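Long-range contacts in uncharacterized protein (Sinorhizobium meliloti, PDB 4DNH), which is of unknown function but has a TIM-barrel fold and may be related to dihydrodipicolinate synthase: residues R70-G75 with A105-R110; A39-V44 with A66-L71. All coordinates share one frame; numbering follows the deposited sequence.

Contact 1 (R70-G75 with A105-R110)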
# COMPACT_ATOMS: atom_id res chain seq x y z
N ARG A 70 -10.79 10.23 4.85
CA ARG A 70 -10.01 10.15 6.08
C ARG A 70 -8.53 10.40 5.79
O ARG A 70 -7.85 11.13 6.54
CB ARG A 70 -10.19 8.79 6.76
CG ARG A 70 -9.61 8.66 8.16
CD ARG A 70 -9.80 7.23 8.66
NE ARG A 70 -8.83 6.78 9.67
CZ ARG A 70 -8.90 7.07 10.97
NH1 ARG A 70 -9.89 7.85 11.43
NH2 ARG A 70 -7.98 6.59 11.80
N LEU A 71 -8.03 9.81 4.71
CA LEU A 71 -6.61 9.97 4.35
C LEU A 71 -6.34 11.38 3.89
O LEU A 71 -5.39 12.01 4.35
CB LEU A 71 -6.12 8.95 3.30
CG LEU A 71 -6.05 7.46 3.67
CD1 LEU A 71 -5.66 6.64 2.44
CD2 LEU A 71 -5.09 7.19 4.82
N TRP A 72 -7.17 11.90 3.00
CA TRP A 72 -7.02 13.29 2.58
C TRP A 72 -7.07 14.26 3.72
O TRP A 72 -6.28 15.20 3.74
CB TRP A 72 -8.00 13.65 1.49
CG TRP A 72 -7.72 12.91 0.20
CD1 TRP A 72 -6.47 12.63 -0.35
CD2 TRP A 72 -8.69 12.35 -0.74
NE1 TRP A 72 -6.61 11.95 -1.54
CE2 TRP A 72 -7.91 11.75 -1.83
CE3 TRP A 72 -10.09 12.28 -0.80
CZ2 TRP A 72 -8.51 11.12 -2.91
CZ3 TRP A 72 -10.69 11.64 -1.89
CH2 TRP A 72 -9.91 11.07 -2.92
N ASP A 73 -7.95 14.00 4.70
CA ASP A 73 -8.11 14.85 5.91
C ASP A 73 -6.83 14.96 6.71
O ASP A 73 -6.54 16.01 7.28
CB ASP A 73 -9.18 14.29 6.87
CG ASP A 73 -10.60 14.54 6.39
OD1 ASP A 73 -10.81 15.31 5.43
OD2 ASP A 73 -11.53 13.94 6.97
N LEU A 74 -6.08 13.85 6.76
CA LEU A 74 -4.83 13.79 7.50
C LEU A 74 -3.64 14.29 6.67
O LEU A 74 -2.50 14.30 7.15
CB LEU A 74 -4.57 12.36 7.99
CG LEU A 74 -5.54 11.81 9.04
CD1 LEU A 74 -5.39 10.30 9.14
CD2 LEU A 74 -5.37 12.42 10.42
N GLY A 75 -3.91 14.71 5.44
CA GLY A 75 -2.88 15.26 4.57
C GLY A 75 -2.15 14.24 3.73
O GLY A 75 -1.31 14.62 2.91
N ALA A 105 -13.31 11.22 -8.88
CA ALA A 105 -14.47 12.11 -8.75
C ALA A 105 -14.56 12.67 -7.34
O ALA A 105 -14.89 13.83 -7.18
CB ALA A 105 -15.76 11.41 -9.14
N GLU A 106 -14.26 11.86 -6.32
CA GLU A 106 -14.25 12.39 -4.95
C GLU A 106 -13.18 13.45 -4.81
O GLU A 106 -13.44 14.53 -4.28
CB GLU A 106 -14.03 11.29 -3.89
CG GLU A 106 -15.21 10.35 -3.66
CD GLU A 106 -16.50 11.06 -3.30
OE1 GLU A 106 -16.49 11.97 -2.45
OE2 GLU A 106 -17.54 10.69 -3.87
N ALA A 107 -11.98 13.14 -5.32
CA ALA A 107 -10.81 14.03 -5.28
C ALA A 107 -11.06 15.43 -5.82
O ALA A 107 -10.76 16.42 -5.15
CB ALA A 107 -9.64 13.39 -6.02
N ARG A 108 -11.60 15.51 -7.04
CA ARG A 108 -11.92 16.79 -7.66
C ARG A 108 -12.92 17.59 -6.81
O ARG A 108 -13.07 18.80 -7.00
CB ARG A 108 -12.47 16.59 -9.07
CG ARG A 108 -11.46 16.09 -10.09
CD ARG A 108 -12.07 16.10 -11.49
NE ARG A 108 -13.31 15.33 -11.56
CZ ARG A 108 -13.40 14.04 -11.86
NH1 ARG A 108 -12.31 13.33 -12.16
NH2 ARG A 108 -14.58 13.44 -11.88
N GLY A 109 -13.60 16.89 -5.90
CA GLY A 109 -14.56 17.50 -4.99
C GLY A 109 -13.94 18.11 -3.75
O GLY A 109 -14.65 18.57 -2.87
N ARG A 110 -12.62 18.13 -3.69
CA ARG A 110 -11.89 18.59 -2.52
C ARG A 110 -10.76 19.50 -2.97
O ARG A 110 -10.19 19.26 -4.03
CB ARG A 110 -11.25 17.42 -1.80
CG ARG A 110 -12.14 16.65 -0.85
CD ARG A 110 -11.30 15.55 -0.20
NE ARG A 110 -10.51 16.05 0.93
CZ ARG A 110 -10.69 15.69 2.20
NH1 ARG A 110 -11.61 14.79 2.52
NH2 ARG A 110 -9.94 16.22 3.15
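OD1 of Asp-73 takes two N-H groups from Arg-110. The stronger bond, from Arg-110 NH2 to Asp-73 OD1, is 2.6 Å long, with an angle of 159° at the hydrogen. The second, from Arg-110 NH1 to the same OD1, is weak at 3.1 Å. Together they make a salt bridge. NH2 reaches OD1 on the anti side of the carboxylate, and OD1 lies close to the guanidinium plane. The two flat groups are turned 46° against each other.

The guanidinium also packs on Trp-72. CB of Trp-72 sits over the centre of one face, 3.4 Å from Arg-110 CZ. The chain of Arg-110 bends about CG-CD (chi3 82°), which brings NE toward Trp-72 CB. Its CD lies 3.5 Å from Trp-72 CE3. The far end of the indole reaches the helix of Ala-107. CH2 of Trp-72 lies 3.9 Å from Ala-107 CB, and CB of Glu-106 meets the ring at its edge, 3.9 Å from Trp-72 CZ3. The indole NE1 bonds to the carbonyl of Leu-114. Arg-110 has further partners in Asp-112 and His-69, and the carboxylate of Glu-106 also bonds to His-69.

An alanine in place of Arg-110 would probably leave the Asp-73 carboxylate without this positive mate and open a gap beside Trp-72 CB and CE3.

Helix 61-73 ends in a Schellman motif, with Gly-75 at positive phi. The contact joins the C-terminal end of this helix to that of helix 93-108 and the residues just after it, two successive outer helices of a TIM barrel.

Contact 2 (A39-V44 with A66-L71); sequences AAAHVV and AFRHRL
The first beta-alpha-beta unit of the barrel, made of strand 37-40, helix 61-73 and strand 77-80, is packed together here. The carbonyl O of His-42, just past the strand, accepts hydrogen bonds from both terminal nitrogens of Arg-68. The bond from Arg-68 NH1 to His-42 O is 2.8 Å long and runs nearly along the C=O axis. The one from Arg-68 NH2 to the same oxygen is 3.0 Å, with NH2 above the carbonyl plane. The oxygen itself lies in the plane of the guanidinium.

The chain of Arg-68 bends about CB-CG (chi2 88°), which turns CD out of line with the start of the chain. One face of its guanidinium is covered by Ala-41, whose CB is 3.4 Å from Arg-68 NH2. The grip has a second shell: NE forms a salt bridge with Glu-80 of the next strand, and NH1 also bonds to the carbonyl of Thr-64. The charge of this buried arginine is therefore probably balanced by Glu-80.

In the TIM-barrel fold such a helix covers the outside of the sheet. Here its inner side meets alanines at the strand end and just past it. CD1 of Leu-71 lies 3.7 Å from Ala-39 CB and 3.8 Å from Ala-41 CB. The same Ala-41 CB also sits at the edge of the Phe-67 ring, 4.0 Å from its CE2.

His-42 approaches Phe-67 edge to face. The ring centroids are 4.4 Å apart and the planes meet at 58°. CE1 of His-42 stands over the centre of the phenyl face, while ND1 lies 3.6 Å from Phe-67 CE2. ND1 is hydrogen-bonded to Asp-280 of helix 278-281, and NE2 makes a weak bond to Gln-337.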
# COMPACT_ATOMS: atom_id res chain seq x y z
N ALA A 39 -0.70 6.94 1.21
CA ALA A 39 -1.11 5.66 1.73
C ALA A 39 -1.75 4.84 0.60
O ALA A 39 -2.61 5.33 -0.14
CB ALA A 39 -2.04 5.84 2.90
N ALA A 40 -1.31 3.59 0.44
CA ALA A 40 -1.99 2.67 -0.47
C ALA A 40 -3.22 2.16 0.27
O ALA A 40 -3.09 1.45 1.28
CB ALA A 40 -1.07 1.53 -0.87
N ALA A 41 -4.41 2.51 -0.20
CA ALA A 41 -5.60 2.33 0.61
C ALA A 41 -6.35 1.04 0.29
O ALA A 41 -6.44 0.62 -0.87
CB ALA A 41 -6.52 3.54 0.45
N HIS A 42 -6.92 0.45 1.34
CA HIS A 42 -7.62 -0.83 1.24
C HIS A 42 -9.03 -0.63 0.74
O HIS A 42 -9.51 0.51 0.64
CB HIS A 42 -7.64 -1.51 2.61
CG HIS A 42 -8.53 -0.83 3.61
ND1 HIS A 42 -8.15 0.27 4.28
CD2 HIS A 42 -9.83 -1.11 4.03
CE1 HIS A 42 -9.14 0.66 5.10
NE2 HIS A 42 -10.17 -0.18 4.94
N VAL A 43 -9.71 -1.74 0.45
CA VAL A 43 -11.10 -1.76 -0.01
C VAL A 43 -12.04 -2.36 1.03
O VAL A 43 -11.74 -3.41 1.59
CB VAL A 43 -11.24 -2.56 -1.32
CG1 VAL A 43 -12.71 -2.73 -1.70
CG2 VAL A 43 -10.50 -1.85 -2.44
N VAL A 44 -13.17 -1.72 1.27
CA VAL A 44 -14.22 -2.28 2.11
C VAL A 44 -15.19 -3.13 1.29
O VAL A 44 -15.87 -2.63 0.37
CB VAL A 44 -15.00 -1.19 2.86
CG1 VAL A 44 -16.00 -1.80 3.85
CG2 VAL A 44 -14.02 -0.27 3.57
N ALA A 66 -15.23 6.77 1.99
CA ALA A 66 -15.07 7.45 3.28
C ALA A 66 -13.63 7.32 3.78
O ALA A 66 -13.11 8.24 4.41
CB ALA A 66 -16.04 6.92 4.32
N PHE A 67 -12.98 6.21 3.49
CA PHE A 67 -11.60 6.03 3.93
C PHE A 67 -10.58 6.87 3.13
O PHE A 67 -9.61 7.35 3.69
CB PHE A 67 -11.22 4.55 3.96
CG PHE A 67 -9.88 4.30 4.55
CD1 PHE A 67 -9.70 4.34 5.93
CD2 PHE A 67 -8.79 4.04 3.73
CE1 PHE A 67 -8.46 4.11 6.50
CE2 PHE A 67 -7.54 3.81 4.29
CZ PHE A 67 -7.38 3.85 5.67
N ARG A 68 -10.78 7.04 1.83
CA ARG A 68 -10.02 8.05 1.09
C ARG A 68 -10.13 9.46 1.71
O ARG A 68 -9.12 10.17 1.81
CB ARG A 68 -10.44 8.06 -0.37
CG ARG A 68 -9.82 6.95 -1.19
CD ARG A 68 -10.65 5.68 -1.17
NE ARG A 68 -9.88 4.53 -1.65
CZ ARG A 68 -9.77 3.35 -1.04
NH1 ARG A 68 -10.42 3.13 0.11
NH2 ARG A 68 -9.01 2.39 -1.59
N HIS A 69 -11.33 9.85 2.14
CA HIS A 69 -11.50 11.18 2.76
C HIS A 69 -10.78 11.30 4.07
O HIS A 69 -10.19 12.37 4.37
CB HIS A 69 -12.98 11.55 2.93
CG HIS A 69 -13.68 11.85 1.62
ND1 HIS A 69 -13.55 13.03 0.98
CD2 HIS A 69 -14.54 11.07 0.84
CE1 HIS A 69 -14.29 13.02 -0.15
NE2 HIS A 69 -14.89 11.82 -0.23
N ARG A 70 -10.79 10.23 4.85
CA ARG A 70 -10.01 10.15 6.08
C ARG A 70 -8.53 10.40 5.79
O ARG A 70 -7.85 11.13 6.54
CB ARG A 70 -10.19 8.79 6.76
CG ARG A 70 -9.61 8.66 8.16
CD ARG A 70 -9.80 7.23 8.66
NE ARG A 70 -8.83 6.78 9.67
CZ ARG A 70 -8.90 7.07 10.97
NH1 ARG A 70 -9.89 7.85 11.43
NH2 ARG A 70 -7.98 6.59 11.80
N LEU A 71 -8.03 9.81 4.71
CA LEU A 71 -6.61 9.97 4.35
C LEU A 71 -6.34 11.38 3.89
O LEU A 71 -5.39 12.01 4.35
CB LEU A 71 -6.12 8.95 3.30
CG LEU A 71 -6.05 7.46 3.67
CD1 LEU A 71 -5.66 6.64 2.44
CD2 LEU A 71 -5.09 7.19 4.82

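From the N terminus, the chain runs up strand 37-40 and through a long loop into helix 61-73. Contact 2 closes that loop, bringing the helix back against the strand end. Contact 1 begins on the same helix and closes the next loop, through strand 77-80 and helix 93-108. The two loops neither nest nor cross: they follow one another and overlap at Arg-70 and Leu-71. Contact 2 ties the helix inward to the barrel wall, and contact 1 ties it to its neighbour in the outer layer. Their centres are about 10 Å apart. His-69, on 66-71, also reaches 105-110 and so joins the two contacts directly.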